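Local coordinates for protein glycoside hydrolase YxiA (Bacillus licheniformis, PDB 3LV4) that probably hydrolyses arabinan, as a calcium-binding family 43 glycoside hydrolase similar to arabinan endo-1,5-alpha-L-arabinosidases, at residues I131-T136 / Q186-K191; G228-V233 / G271-G276; A336-A341 / L414-A419. All blocks are in the same frame, centred on the assembly; numbering follows the deposited sequence.

Interaction 1 (I131-T136 / Q186-K191); sequences ISNDGT and QGYGKK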
ATOM      1  N   ILE A 131      17.426   3.332  27.257  1.00 13.44           N
ATOM      2  CA  ILE A 131      16.696   4.561  26.942  1.00 11.44           C
ATOM      3  C   ILE A 131      16.412   4.689  25.449  1.00 10.61           C
ATOM      4  O   ILE A 131      17.319   4.590  24.621  1.00 11.13           O
ATOM      5  CB  ILE A 131      17.488   5.776  27.432  1.00 11.87           C
ATOM      6  CG1 ILE A 131      17.664   5.691  28.955  1.00 13.38           C
ATOM      7  CG2 ILE A 131      16.818   7.081  27.002  1.00 11.59           C
ATOM      8  CD1 ILE A 131      18.696   6.641  29.493  1.00 16.02           C
ATOM      9  N   SER A 132      15.142   4.905  25.118  1.00  8.37           N
ATOM     10  CA  SER A 132      14.702   4.998  23.733  1.00  8.05           C
ATOM     11  C   SER A 132      14.773   6.431  23.243  1.00 10.45           C
ATOM     12  O   SER A 132      15.151   7.342  23.991  1.00 10.60           O
ATOM     13  CB  SER A 132      13.261   4.502  23.604  1.00  8.62           C
ATOM     14  OG  SER A 132      12.352   5.507  24.003  1.00  9.20           O
ATOM     15  N   ASN A 133      14.383   6.644  21.992  1.00 10.29           N
ATOM     16  CA  ASN A 133      14.404   7.992  21.434  1.00 11.23           C
ATOM     17  C   ASN A 133      13.378   8.955  22.040  1.00 12.33           C
ATOM     18  O   ASN A 133      13.431  10.153  21.771  1.00 11.46           O
ATOM     19  CB  ASN A 133      14.278   7.941  19.910  1.00 11.30           C
ATOM     20  CG  ASN A 133      15.495   7.311  19.260  1.00 14.72           C
ATOM     21  OD1 ASN A 133      16.613   7.442  19.758  1.00 23.08           O
ATOM     22  ND2 ASN A 133      15.288   6.617  18.168  1.00 11.74           N
ATOM     23  N   ASP A 134      12.450   8.455  22.857  1.00 11.11           N
ATOM     24  CA  ASP A 134      11.541   9.376  23.551  1.00 11.59           C
ATOM     25  C   ASP A 134      11.927   9.585  25.016  1.00 11.26           C
ATOM     26  O   ASP A 134      11.239  10.295  25.759  1.00 11.69           O
ATOM     27  CB  ASP A 134      10.061   9.001  23.365  1.00 13.96           C
ATOM     28  CG  ASP A 134       9.587   7.902  24.305  1.00 14.12           C
ATOM     29  OD1 ASP A 134      10.359   7.431  25.163  1.00 13.08           O
ATOM     30  OD2 ASP A 134       8.404   7.509  24.178  1.00 15.48           O
ATOM     31  N   GLY A 135      13.049   8.984  25.410  1.00 10.61           N
ATOM     32  CA  GLY A 135      13.595   9.163  26.747  1.00 11.36           C
ATOM     33  C   GLY A 135      13.178   8.081  27.724  1.00  9.92           C
ATOM     34  O   GLY A 135      13.874   7.836  28.713  1.00 10.76           O
ATOM     35  N   THR A 136      12.034   7.440  27.474  1.00  9.62           N
ATOM     36  CA  THR A 136      11.630   6.308  28.306  1.00 10.33           C
ATOM     37  C   THR A 136      12.326   5.034  27.813  1.00  9.51           C
ATOM     38  O   THR A 136      12.755   4.969  26.661  1.00 11.53           O
ATOM     39  CB  THR A 136      10.095   6.118  28.329  1.00 10.25           C
ATOM     40  OG1 THR A 136       9.632   5.735  27.027  1.00 11.40           O
ATOM     41  CG2 THR A 136       9.410   7.410  28.731  1.00 13.41           C
ATOM     42  N   GLN A 186      10.691  15.678  19.261  1.00 12.56           N
ATOM     43  CA  GLN A 186       9.517  14.857  18.954  1.00 12.39           C
ATOM     44  C   GLN A 186       9.554  13.413  19.452  1.00 11.03           C
ATOM     45  O   GLN A 186       8.523  12.739  19.449  1.00 11.17           O
ATOM     46  CB  GLN A 186       9.285  14.824  17.449  1.00 13.79           C
ATOM     47  CG  GLN A 186       9.067  16.168  16.813  1.00 13.55           C
ATOM     48  CD  GLN A 186       8.770  16.005  15.343  1.00 12.71           C
ATOM     49  OE1 GLN A 186       7.640  15.722  14.960  1.00 12.27           O
ATOM     50  NE2 GLN A 186       9.792  16.137  14.516  1.00 12.56           N
ATOM     51  N   GLY A 187      10.721  12.925  19.861  1.00 10.25           N
ATOM     52  CA  GLY A 187      10.851  11.507  20.179  1.00 11.47           C
ATOM     53  C   GLY A 187      10.501  10.644  18.973  1.00 11.47           C
ATOM     54  O   GLY A 187      11.045  10.848  17.892  1.00 12.32           O
ATOM     55  N   TYR A 188       9.588   9.689  19.142  1.00  9.43           N
ATOM     56  CA  TYR A 188       9.171   8.858  18.014  1.00  9.43           C
ATOM     57  C   TYR A 188       8.041   9.489  17.204  1.00 10.49           C
ATOM     58  O   TYR A 188       7.619   8.934  16.181  1.00  9.98           O
ATOM     59  CB  TYR A 188       8.767   7.449  18.475  1.00  8.98           C
ATOM     60  CG  TYR A 188       9.955   6.623  18.926  1.00  8.14           C
ATOM     61  CD1 TYR A 188      10.906   6.188  18.005  1.00  7.77           C
ATOM     62  CD2 TYR A 188      10.128   6.276  20.263  1.00  7.85           C
ATOM     63  CE1 TYR A 188      11.994   5.438  18.404  1.00  7.76           C
ATOM     64  CE2 TYR A 188      11.216   5.526  20.671  1.00  8.26           C
ATOM     65  CZ  TYR A 188      12.147   5.112  19.733  1.00  9.61           C
ATOM     66  OH  TYR A 188      13.240   4.371  20.122  1.00 10.31           O
ATOM     67  N   GLY A 189       7.556  10.639  17.663  1.00 10.00           N
ATOM     68  CA  GLY A 189       6.464  11.326  16.992  1.00  9.76           C
ATOM     69  C   GLY A 189       5.089  10.945  17.507  1.00 11.90           C
ATOM     70  O   GLY A 189       4.944  10.477  18.641  1.00 12.84           O
ATOM     71  N   LYS A 190       4.074  11.149  16.670  1.00 10.43           N
ATOM     72  CA  LYS A 190       2.685  10.972  17.077  1.00 11.76           C
ATOM     73  C   LYS A 190       2.136   9.670  16.510  1.00 11.27           C
ATOM     74  O   LYS A 190       2.315   9.383  15.321  1.00 11.48           O
ATOM     75  CB  LYS A 190       1.848  12.156  16.573  1.00 16.43           C
ATOM     76  CG  LYS A 190       0.347  11.983  16.712  1.00 21.90           C
ATOM     77  CD  LYS A 190      -0.431  13.087  15.981  1.00 24.91           C
ATOM     78  CE  LYS A 190      -1.884  13.101  16.443  1.00 27.94           C
ATOM     79  NZ  LYS A 190      -2.703  14.138  15.736  1.00 30.78           N
ATOM     80  N   LYS A 191       1.483   8.873  17.353  1.00  9.91           N
ATOM     81  CA  LYS A 191       0.925   7.607  16.890  1.00  9.03           C
ATOM     82  C   LYS A 191      -0.354   7.839  16.079  1.00 10.46           C
ATOM     83  O   LYS A 191      -1.172   8.687  16.435  1.00 10.83           O
ATOM     84  CB  LYS A 191       0.658   6.655  18.066  1.00 11.78           C
ATOM     85  CG  LYS A 191       0.237   5.253  17.618  1.00 13.10           C
ATOM     86  CD  LYS A 191       0.277   4.225  18.744  1.00 15.84           C
ATOM     87  CE  LYS A 191      -0.893   4.386  19.706  1.00 17.53           C
ATOM     88  NZ  LYS A 191      -0.987   3.260  20.688  1.00 19.39           N
TER

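Interaction 2 (G228-V233 / G271-G276); sequences GYNIRV and GVKLMG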
ATOM      1  N   GLY A 228      -1.887 -13.608   5.198  1.00  9.46           N
ATOM      2  CA  GLY A 228      -3.112 -12.847   5.015  1.00  8.69           C
ATOM      3  C   GLY A 228      -2.876 -11.355   4.811  1.00  7.58           C
ATOM      4  O   GLY A 228      -3.709 -10.531   5.196  1.00 10.77           O
ATOM      5  N   TYR A 229      -1.747 -10.997   4.208  1.00  7.21           N
ATOM      6  CA  TYR A 229      -1.428  -9.585   3.954  1.00  6.60           C
ATOM      7  C   TYR A 229      -2.564  -8.954   3.181  1.00  8.71           C
ATOM      8  O   TYR A 229      -3.026  -9.514   2.182  1.00  9.42           O
ATOM      9  CB  TYR A 229      -0.186  -9.490   3.080  1.00  7.50           C
ATOM     10  CG  TYR A 229       0.856  -8.464   3.463  1.00  8.70           C
ATOM     11  CD1 TYR A 229       1.055  -8.069   4.788  1.00  7.90           C
ATOM     12  CD2 TYR A 229       1.693  -7.931   2.490  1.00  8.81           C
ATOM     13  CE1 TYR A 229       2.054  -7.141   5.115  1.00  8.72           C
ATOM     14  CE2 TYR A 229       2.680  -7.023   2.806  1.00  8.56           C
ATOM     15  CZ  TYR A 229       2.863  -6.631   4.110  1.00  8.35           C
ATOM     16  OH  TYR A 229       3.872  -5.732   4.376  1.00  8.71           O
ATOM     17  N   ASN A 230      -3.015  -7.790   3.629  1.00  7.13           N
ATOM     18  CA  ASN A 230      -4.056  -7.078   2.909  1.00  8.79           C
ATOM     19  C   ASN A 230      -3.948  -5.576   3.108  1.00  9.58           C
ATOM     20  O   ASN A 230      -3.655  -5.100   4.208  1.00  9.93           O
ATOM     21  CB  ASN A 230      -5.463  -7.608   3.269  1.00  8.68           C
ATOM     22  CG  ASN A 230      -5.821  -7.400   4.729  1.00  9.41           C
ATOM     23  OD1 ASN A 230      -6.696  -6.593   5.055  1.00  9.32           O
ATOM     24  ND2 ASN A 230      -5.157  -8.134   5.619  1.00 10.45           N
ATOM     25  N   ILE A 231      -4.174  -4.841   2.024  1.00  7.98           N
ATOM     26  CA  ILE A 231      -4.087  -3.387   2.039  1.00  7.43           C
ATOM     27  C   ILE A 231      -5.379  -2.796   2.577  1.00  9.22           C
ATOM     28  O   ILE A 231      -6.471  -3.169   2.146  1.00  8.82           O
ATOM     29  CB  ILE A 231      -3.807  -2.824   0.629  1.00  8.76           C
ATOM     30  CG1 ILE A 231      -2.404  -3.242   0.170  1.00 10.36           C
ATOM     31  CG2 ILE A 231      -3.955  -1.300   0.618  1.00 10.12           C
ATOM     32  CD1 ILE A 231      -2.156  -3.084  -1.333  1.00 10.63           C
ATOM     33  N   ARG A 232      -5.246  -1.886   3.534  1.00  8.30           N
ATOM     34  CA  ARG A 232      -6.392  -1.197   4.098  1.00  8.37           C
ATOM     35  C   ARG A 232      -6.134   0.294   4.037  1.00 10.25           C
ATOM     36  O   ARG A 232      -4.986   0.737   3.889  1.00  9.22           O
ATOM     37  CB  ARG A 232      -6.648  -1.631   5.544  1.00  7.68           C
ATOM     38  CG  ARG A 232      -6.826  -3.135   5.705  1.00  7.74           C
ATOM     39  CD  ARG A 232      -7.625  -3.523   6.949  1.00  7.22           C
ATOM     40  NE  ARG A 232      -7.848  -4.969   6.968  1.00  7.56           N
ATOM     41  CZ  ARG A 232      -8.731  -5.595   7.743  1.00  8.47           C
ATOM     42  NH1 ARG A 232      -9.470  -4.905   8.609  1.00 10.14           N
ATOM     43  NH2 ARG A 232      -8.858  -6.919   7.662  1.00  7.57           N
ATOM     44  N   VAL A 233      -7.199   1.073   4.154  1.00  9.26           N
ATOM     45  CA  VAL A 233      -7.065   2.518   4.067  1.00  7.80           C
ATOM     46  C   VAL A 233      -7.971   3.197   5.093  1.00  8.14           C
ATOM     47  O   VAL A 233      -9.000   2.637   5.512  1.00  8.08           O
ATOM     48  CB  VAL A 233      -7.361   3.006   2.626  1.00  6.50           C
ATOM     49  CG1 VAL A 233      -8.849   2.802   2.274  1.00  8.04           C
ATOM     50  CG2 VAL A 233      -6.917   4.461   2.430  1.00  7.45           C
ATOM     51  N   GLY A 271     -10.609  -0.331   9.719  1.00  7.27           N
ATOM     52  CA  GLY A 271     -10.026   0.058   8.447  1.00  7.41           C
ATOM     53  C   GLY A 271     -10.869  -0.379   7.259  1.00  8.65           C
ATOM     54  O   GLY A 271     -11.702  -1.282   7.371  1.00 10.26           O
ATOM     55  N   VAL A 272     -10.656   0.252   6.109  1.00  6.89           N
ATOM     56  CA  VAL A 272     -11.339  -0.175   4.890  1.00  7.79           C
ATOM     57  C   VAL A 272     -10.411  -1.121   4.136  1.00  9.21           C
ATOM     58  O   VAL A 272      -9.367  -0.700   3.641  1.00 10.87           O
ATOM     59  CB  VAL A 272     -11.680   1.031   3.997  1.00  9.23           C
ATOM     60  CG1 VAL A 272     -12.395   0.582   2.718  1.00 11.39           C
ATOM     61  CG2 VAL A 272     -12.538   2.050   4.775  1.00  8.76           C
ATOM     62  N   LYS A 273     -10.779  -2.398   4.058  1.00  8.75           N
ATOM     63  CA  LYS A 273      -9.938  -3.402   3.398  1.00  8.75           C
ATOM     64  C   LYS A 273     -10.174  -3.366   1.896  1.00  7.59           C
ATOM     65  O   LYS A 273     -11.293  -3.587   1.433  1.00  9.20           O
ATOM     66  CB  LYS A 273     -10.221  -4.799   3.953  1.00  7.63           C
ATOM     67  CG  LYS A 273      -9.519  -5.926   3.215  1.00  6.62           C
ATOM     68  CD  LYS A 273      -9.876  -7.284   3.832  1.00  6.96           C
ATOM     69  CE  LYS A 273      -9.218  -8.455   3.100  1.00  9.52           C
ATOM     70  NZ  LYS A 273      -9.739  -9.770   3.598  1.00  9.70           N
ATOM     71  N   LEU A 274      -9.118  -3.099   1.135  1.00  7.50           N
ATOM     72  CA  LEU A 274      -9.267  -2.870  -0.307  1.00  7.01           C
ATOM     73  C   LEU A 274      -9.090  -4.120  -1.146  1.00  8.27           C
ATOM     74  O   LEU A 274      -9.619  -4.206  -2.255  1.00  9.77           O
ATOM     75  CB  LEU A 274      -8.268  -1.820  -0.787  1.00  7.63           C
ATOM     76  CG  LEU A 274      -8.484  -0.434  -0.185  1.00  7.66           C
ATOM     77  CD1 LEU A 274      -7.420   0.538  -0.703  1.00  9.12           C
ATOM     78  CD2 LEU A 274      -9.900   0.050  -0.515  1.00  9.39           C
HETATM   79  N   MSE A 275      -8.334  -5.082  -0.626  1.00  7.69           N
HETATM   80  CA  MSE A 275      -7.940  -6.240  -1.429  1.00  7.72           C
HETATM   81  C   MSE A 275      -7.293  -7.310  -0.556  1.00  9.33           C
HETATM   82  O   MSE A 275      -6.401  -7.003   0.244  1.00 10.83           O
HETATM   83  CB  MSE A 275      -6.964  -5.798  -2.529  1.00 10.29           C
HETATM   84  CG  MSE A 275      -6.405  -6.923  -3.389  1.00 10.72           C
HETATM   85 SE   MSE A 275      -5.128  -6.237  -4.745  1.00 21.34          SE
HETATM   86  CE  MSE A 275      -4.153  -4.954  -3.645  1.00 17.78           C
ATOM     87  N   GLY A 276      -7.758  -8.553  -0.701  1.00  8.41           N
ATOM     88  CA  GLY A 276      -7.104  -9.709  -0.107  1.00  8.27           C
ATOM     89  C   GLY A 276      -6.725 -10.736  -1.168  1.00  7.39           C
ATOM     90  O   GLY A 276      -6.616 -10.399  -2.350  1.00 11.38           O
TER
HETATM   91  O   HOH W   1      -6.634 -10.809   4.439  1.00 10.17           O
HETATM   92  O   HOH W   2      -4.075  -6.048  -0.487  1.00 14.30           O

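Interaction 3 (A336-A341 / L414-A419); sequences APHRYA and LRQWDA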
ATOM      1  N   ALA A 336      -9.267  -0.947  -9.017  1.00  9.53           N
ATOM      2  CA  ALA A 336      -9.696  -1.640 -10.230  1.00  9.71           C
ATOM      3  C   ALA A 336      -9.263  -3.102 -10.120  1.00  9.44           C
ATOM      4  O   ALA A 336      -8.166  -3.383  -9.657  1.00 10.33           O
ATOM      5  CB  ALA A 336      -9.071  -0.991 -11.456  1.00  9.60           C
ATOM      6  N   PRO A 337     -10.133  -4.044 -10.518  1.00  9.31           N
ATOM      7  CA  PRO A 337      -9.799  -5.461 -10.288  1.00  8.21           C
ATOM      8  C   PRO A 337      -8.586  -5.983 -11.075  1.00  9.50           C
ATOM      9  O   PRO A 337      -7.927  -6.908 -10.610  1.00 11.47           O
ATOM     10  CB  PRO A 337     -11.074  -6.200 -10.722  1.00  7.26           C
ATOM     11  CG  PRO A 337     -12.182  -5.166 -10.571  1.00  8.45           C
ATOM     12  CD  PRO A 337     -11.526  -3.863 -10.975  1.00  7.79           C
ATOM     13  N   HIS A 338      -8.300  -5.411 -12.241  1.00  9.78           N
ATOM     14  CA  HIS A 338      -7.163  -5.863 -13.050  1.00 10.83           C
ATOM     15  C   HIS A 338      -6.016  -4.860 -13.100  1.00 11.15           C
ATOM     16  O   HIS A 338      -6.230  -3.659 -12.942  1.00 11.28           O
ATOM     17  CB  HIS A 338      -7.612  -6.201 -14.469  1.00 10.59           C
ATOM     18  CG  HIS A 338      -8.650  -7.269 -14.518  1.00 13.88           C
ATOM     19  ND1 HIS A 338      -8.390  -8.568 -14.134  1.00 16.27           N
ATOM     20  CD2 HIS A 338      -9.956  -7.233 -14.865  1.00 12.88           C
ATOM     21  CE1 HIS A 338      -9.489  -9.289 -14.262  1.00 14.26           C
ATOM     22  NE2 HIS A 338     -10.454  -8.502 -14.703  1.00 12.24           N
ATOM     23  N   ARG A 339      -4.805  -5.361 -13.344  1.00  9.21           N
ATOM     24  CA  ARG A 339      -3.627  -4.504 -13.387  1.00  8.56           C
ATOM     25  C   ARG A 339      -3.749  -3.452 -14.493  1.00 10.28           C
ATOM     26  O   ARG A 339      -4.455  -3.651 -15.489  1.00 10.55           O
ATOM     27  CB  ARG A 339      -2.346  -5.341 -13.576  1.00  8.22           C
ATOM     28  CG  ARG A 339      -2.218  -5.962 -14.958  1.00 10.01           C
ATOM     29  CD  ARG A 339      -1.159  -7.051 -15.009  1.00 12.63           C
ATOM     30  NE  ARG A 339       0.168  -6.590 -14.610  1.00 13.44           N
ATOM     31  CZ  ARG A 339       1.277  -7.306 -14.790  1.00 12.36           C
ATOM     32  NH1 ARG A 339       1.205  -8.504 -15.358  1.00 13.21           N
ATOM     33  NH2 ARG A 339       2.454  -6.830 -14.407  1.00 13.57           N
ATOM     34  N   TYR A 340      -3.053  -2.336 -14.310  1.00  9.17           N
ATOM     35  CA  TYR A 340      -3.131  -1.203 -15.226  1.00  8.94           C
ATOM     36  C   TYR A 340      -2.594  -1.522 -16.616  1.00 11.52           C
ATOM     37  O   TYR A 340      -1.472  -2.007 -16.756  1.00 12.71           O
ATOM     38  CB  TYR A 340      -2.369  -0.010 -14.646  1.00  9.49           C
ATOM     39  CG  TYR A 340      -2.421   1.220 -15.520  1.00 10.54           C
ATOM     40  CD1 TYR A 340      -3.631   1.840 -15.801  1.00 12.01           C
ATOM     41  CD2 TYR A 340      -1.263   1.766 -16.056  1.00 10.52           C
ATOM     42  CE1 TYR A 340      -3.691   2.965 -16.600  1.00 13.23           C
ATOM     43  CE2 TYR A 340      -1.311   2.891 -16.853  1.00 13.31           C
ATOM     44  CZ  TYR A 340      -2.529   3.491 -17.117  1.00 14.47           C
ATOM     45  OH  TYR A 340      -2.592   4.610 -17.915  1.00 16.86           O
ATOM     46  N   ALA A 341      -3.393  -1.220 -17.638  1.00 12.11           N
ATOM     47  CA  ALA A 341      -3.007  -1.468 -19.022  1.00 14.27           C
ATOM     48  C   ALA A 341      -3.267  -0.250 -19.905  1.00 14.81           C
ATOM     49  O   ALA A 341      -3.416  -0.376 -21.124  1.00 16.39           O
ATOM     50  CB  ALA A 341      -3.739  -2.681 -19.564  1.00 15.00           C
ATOM     51  N   LEU A 414     -15.385   0.158 -14.800  1.00  9.45           N
ATOM     52  CA  LEU A 414     -14.209   0.459 -15.611  1.00 10.22           C
ATOM     53  C   LEU A 414     -13.952  -0.662 -16.606  1.00 11.00           C
ATOM     54  O   LEU A 414     -13.871  -1.829 -16.219  1.00 10.82           O
ATOM     55  CB  LEU A 414     -12.982   0.621 -14.713  1.00 11.31           C
ATOM     56  CG  LEU A 414     -11.670   0.969 -15.421  1.00 11.50           C
ATOM     57  CD1 LEU A 414     -11.767   2.363 -16.098  1.00 12.23           C
ATOM     58  CD2 LEU A 414     -10.481   0.893 -14.456  1.00 12.29           C
ATOM     59  N   ARG A 415     -13.822  -0.323 -17.888  1.00 11.41           N
ATOM     60  CA  ARG A 415     -13.401  -1.320 -18.868  1.00 12.28           C
ATOM     61  C   ARG A 415     -11.906  -1.571 -18.726  1.00 12.07           C
ATOM     62  O   ARG A 415     -11.113  -0.634 -18.675  1.00 12.87           O
ATOM     63  CB  ARG A 415     -13.705  -0.860 -20.295  1.00 17.14           C
ATOM     64  CG  ARG A 415     -15.171  -0.743 -20.618  1.00 22.64           C
ATOM     65  CD  ARG A 415     -15.355  -0.412 -22.101  1.00 29.76           C
ATOM     66  NE  ARG A 415     -16.760  -0.264 -22.474  1.00 36.00           N
ATOM     67  CZ  ARG A 415     -17.491   0.821 -22.226  1.00 40.61           C
ATOM     68  NH1 ARG A 415     -16.955   1.853 -21.584  1.00 41.29           N
ATOM     69  NH2 ARG A 415     -18.763   0.871 -22.607  1.00 41.48           N
ATOM     70  N   GLN A 416     -11.525  -2.843 -18.684  1.00 11.52           N
ATOM     71  CA  GLN A 416     -10.149  -3.219 -18.430  1.00 11.84           C
ATOM     72  C   GLN A 416      -9.693  -4.341 -19.338  1.00 13.93           C
ATOM     73  O   GLN A 416     -10.508  -5.028 -19.951  1.00 15.24           O
ATOM     74  CB  GLN A 416      -9.999  -3.698 -16.992  1.00 11.82           C
ATOM     75  CG  GLN A 416     -10.196  -2.627 -15.957  1.00 10.86           C
ATOM     76  CD  GLN A 416      -9.452  -2.968 -14.689  1.00 11.51           C
ATOM     77  OE1 GLN A 416      -9.918  -3.760 -13.874  1.00 11.61           O
ATOM     78  NE2 GLN A 416      -8.272  -2.390 -14.529  1.00 11.49           N
ATOM     79  N   TRP A 417      -8.380  -4.525 -19.397  1.00 13.51           N
ATOM     80  CA  TRP A 417      -7.779  -5.679 -20.032  1.00 15.22           C
ATOM     81  C   TRP A 417      -7.661  -6.827 -19.029  1.00 18.75           C
ATOM     82  O   TRP A 417      -7.110  -6.659 -17.941  1.00 20.80           O
ATOM     83  CB  TRP A 417      -6.388  -5.296 -20.536  1.00 18.23           C
ATOM     84  CG  TRP A 417      -5.622  -6.400 -21.174  1.00 23.32           C
ATOM     85  CD1 TRP A 417      -4.565  -7.087 -20.644  1.00 25.15           C
ATOM     86  CD2 TRP A 417      -5.838  -6.941 -22.481  1.00 25.55           C
ATOM     87  NE1 TRP A 417      -4.111  -8.025 -21.544  1.00 26.67           N
ATOM     88  CE2 TRP A 417      -4.877  -7.955 -22.678  1.00 25.77           C
ATOM     89  CE3 TRP A 417      -6.753  -6.668 -23.502  1.00 24.26           C
ATOM     90  CZ2 TRP A 417      -4.803  -8.691 -23.852  1.00 26.73           C
ATOM     91  CZ3 TRP A 417      -6.679  -7.401 -24.664  1.00 26.14           C
ATOM     92  CH2 TRP A 417      -5.713  -8.402 -24.831  1.00 28.59           C
ATOM     93  N   ASP A 418      -8.183  -7.992 -19.389  1.00 19.41           N
ATOM     94  CA  ASP A 418      -7.999  -9.190 -18.571  1.00 23.84           C
ATOM     95  C   ASP A 418      -6.857  -9.989 -19.168  1.00 29.04           C
ATOM     96  O   ASP A 418      -6.966 -10.498 -20.283  1.00 26.92           O
ATOM     97  CB  ASP A 418      -9.268 -10.041 -18.535  1.00 27.59           C
ATOM     98  CG  ASP A 418      -9.047 -11.391 -17.878  1.00 31.95           C
ATOM     99  OD1 ASP A 418      -8.227 -11.480 -16.939  1.00 33.49           O
ATOM    100  OD2 ASP A 418      -9.692 -12.370 -18.304  1.00 34.50           O
ATOM    101  N   ALA A 419      -5.763 -10.095 -18.422  1.00 34.63           N
ATOM    102  CA  ALA A 419      -4.539 -10.695 -18.942  1.00 42.87           C
ATOM    103  C   ALA A 419      -4.518 -12.225 -18.894  1.00 47.23           C
ATOM    104  O   ALA A 419      -3.472 -12.833 -19.110  1.00 49.89           O
ATOM    105  CB  ALA A 419      -3.320 -10.122 -18.218  1.00 45.00           C
TER
HETATM  106  O   HOH W   3      -6.617  -3.057 -17.447  1.00 15.05           O
HETATM  107  O   HOH W   4      -4.573  -6.037 -17.324  1.00 19.53           O

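Interaction 1 (I131-T136 / Q186-K191)
N133 lays its CB over one face of the Y188 ring, 3.9 Å from that CB to the ring centroid and 25° off the ring normal, which is CH-pi geometry. The methylene sits toward the hydroxyl rim. Its amide runs on across the same part of the ring, with N133 ND2 3.5 Å from Y188 CE1. With CG of N133 anti to its own carbonyl carbon (chi1 -67°), the side chain crosses the tyrosine at about a right angle. S132 meets the ring edge instead, CB lying in the ring plane 3.5 Å from Y188 OH. The phenol oxygen is gripped twice: N133 N donates to Y188 OH over 3.2 Å, almost straight at 174°, while the hydroxyl also hydrogen-bonds K125 O, which holds the hydroxyl end in place.

Two turns face each other here, a type I turn from S132 to G135 and a type II' turn from Q186 to G189. They touch at G187, whose CA approaches N133 O to 3.3 Å in a CA-H...O contact; a CB there would collide with that of D134. The first turn is stiffened from within. S132 OG accepts from D134 N (an ST turn) and donates to T136 O, and D134 OD1 accepts T136 N at 2.9 Å, an Asx turn, and also T136 OG1.

Y188 also packs on P144 and meets the H143 ring, and L124 of strand 118-126 touches both N133 and Y188. The contact thus joins the long loop after that strand to the turn entering strand 190-193, which pairs with strand 170-175.

Interaction 2 (G228-V233 / G271-G276)
K273 runs its extended chain across N230 at about a right angle, CG coming within 3.4 Å of N230 OD1. That oxygen is placed by the torsion of N230, whose CG stands between its backbone N and carbonyl carbon (chi1 63°), and it accepts R232 NE in the carbonyl plane at 2.8 Å and 166°. N230 ND2 turns back to G228 O, so both ends of the amide are used and its flip is settled. R232 is extended from CG to NE, and the guanidinium presents one face to K273 CB, 3.8 Å above its plane and off-centre.

The other face of this antiparallel pair of strands is apolar. V233 and V272 lie side by side, V233 CG1 meeting V272 CB at 3.8 Å. L274, pointing toward the other strand, brings CD1 to both V233 CG1 and I231 CG2. M275, a selenomethionine, bends at its last torsion (chi3 42°) and brings CE to 3.6 Å from I231 CD1.

Backbone pairing is regular at V233 and V272, then L274 N bonds I231 O at 2.8 Å. L274 itself turns to near-helical backbone angles, and beyond its bond the direct pairing gives way to a water. This water bridges the strands, accepting from I231 N at 2.8 Å and donating to M275 O at 2.6 Å, while M275 N is buried without a partner.

Y270 O and E268 O take R232 NH1, K364 O takes NH2, and K273 NZ forms a salt bridge with D365 and bonds H362 O. Separate acceptors probably offset the cost of bringing two like charges close, the D365 carboxylate is likely to compensate that of the lysine, and N230 OD1 is likely to be polarised by the arginine it accepts from.

Interaction 3 (A336-A341 / L414-A419)
A336 sets its CB against L414 CD2 at 3.8 Å and beside Q416 NE2 at 3.5 Å, where the loop following strand 333-335, an edge strand of a four-stranded blade of the family 43 five-bladed beta-propeller, meets strand 407-418 of the lipocalin-like C-terminal domain. P337 comes next, its CD resting on the carbonyl end of Q416, across which the proline lies at about a right angle.

H338 carries the main polar link. Its backbone N donates to Q416 OE1 at 2.8 Å and 154°, and Q416 NE2 returns a bond to H338 O at 2.9 Å. The second is the less well aligned, the donor standing 43° out of the carbonyl plane. Q416 can span both because its CG lies anti to its own carbonyl carbon and the chain then extends toward the loop. One amide thus closes on the backbone N-H and C=O of a single residue, much as a neighbouring strand would. A leucine in its place would leave N and O of H338 without these mates and would probably set this part of the loop freer to shift on the strand. The imidazole of H338 has D418 CB over one face, offset toward the rim, and its NE2 bonds S441 OG; F280 meets the ring as well.

The R339 guanidinium makes a salt bridge with E10 and a cation-pi contact with F8, but its carbonyl turns to the strand through two waters. One bridges R339 O to W417 N; the other donates to R339 O at 3.0 Å and to W417 O at 2.7 Å. Y340 points back to V322 and Q324 of the blade. A341 closes the contact methyl to methylene, its CB 3.8 Å from W417 CB.

The three contacts follow one another along the chain, and none touches another. Interaction 1 is peripheral, about 25 Å from the chain's centre and away from the annotated sites; its centre is about 28 Å from that of interaction 2 and about 44 Å from that of interaction 3. Interaction 2 lies nearest the predicted catalytic centre: the I231 side chain is about 10 Å from that of E201, the predicted proton donor, whose carboxylate Y229 OH bonds. Interactions 2 and 3 approach to about 6 Å between nearest atoms. The H338 side chain is about 8 Å from that of E358, a calcium ligand; D418 is about 11 Å from a bound calcium ion, G271 about 9 Å.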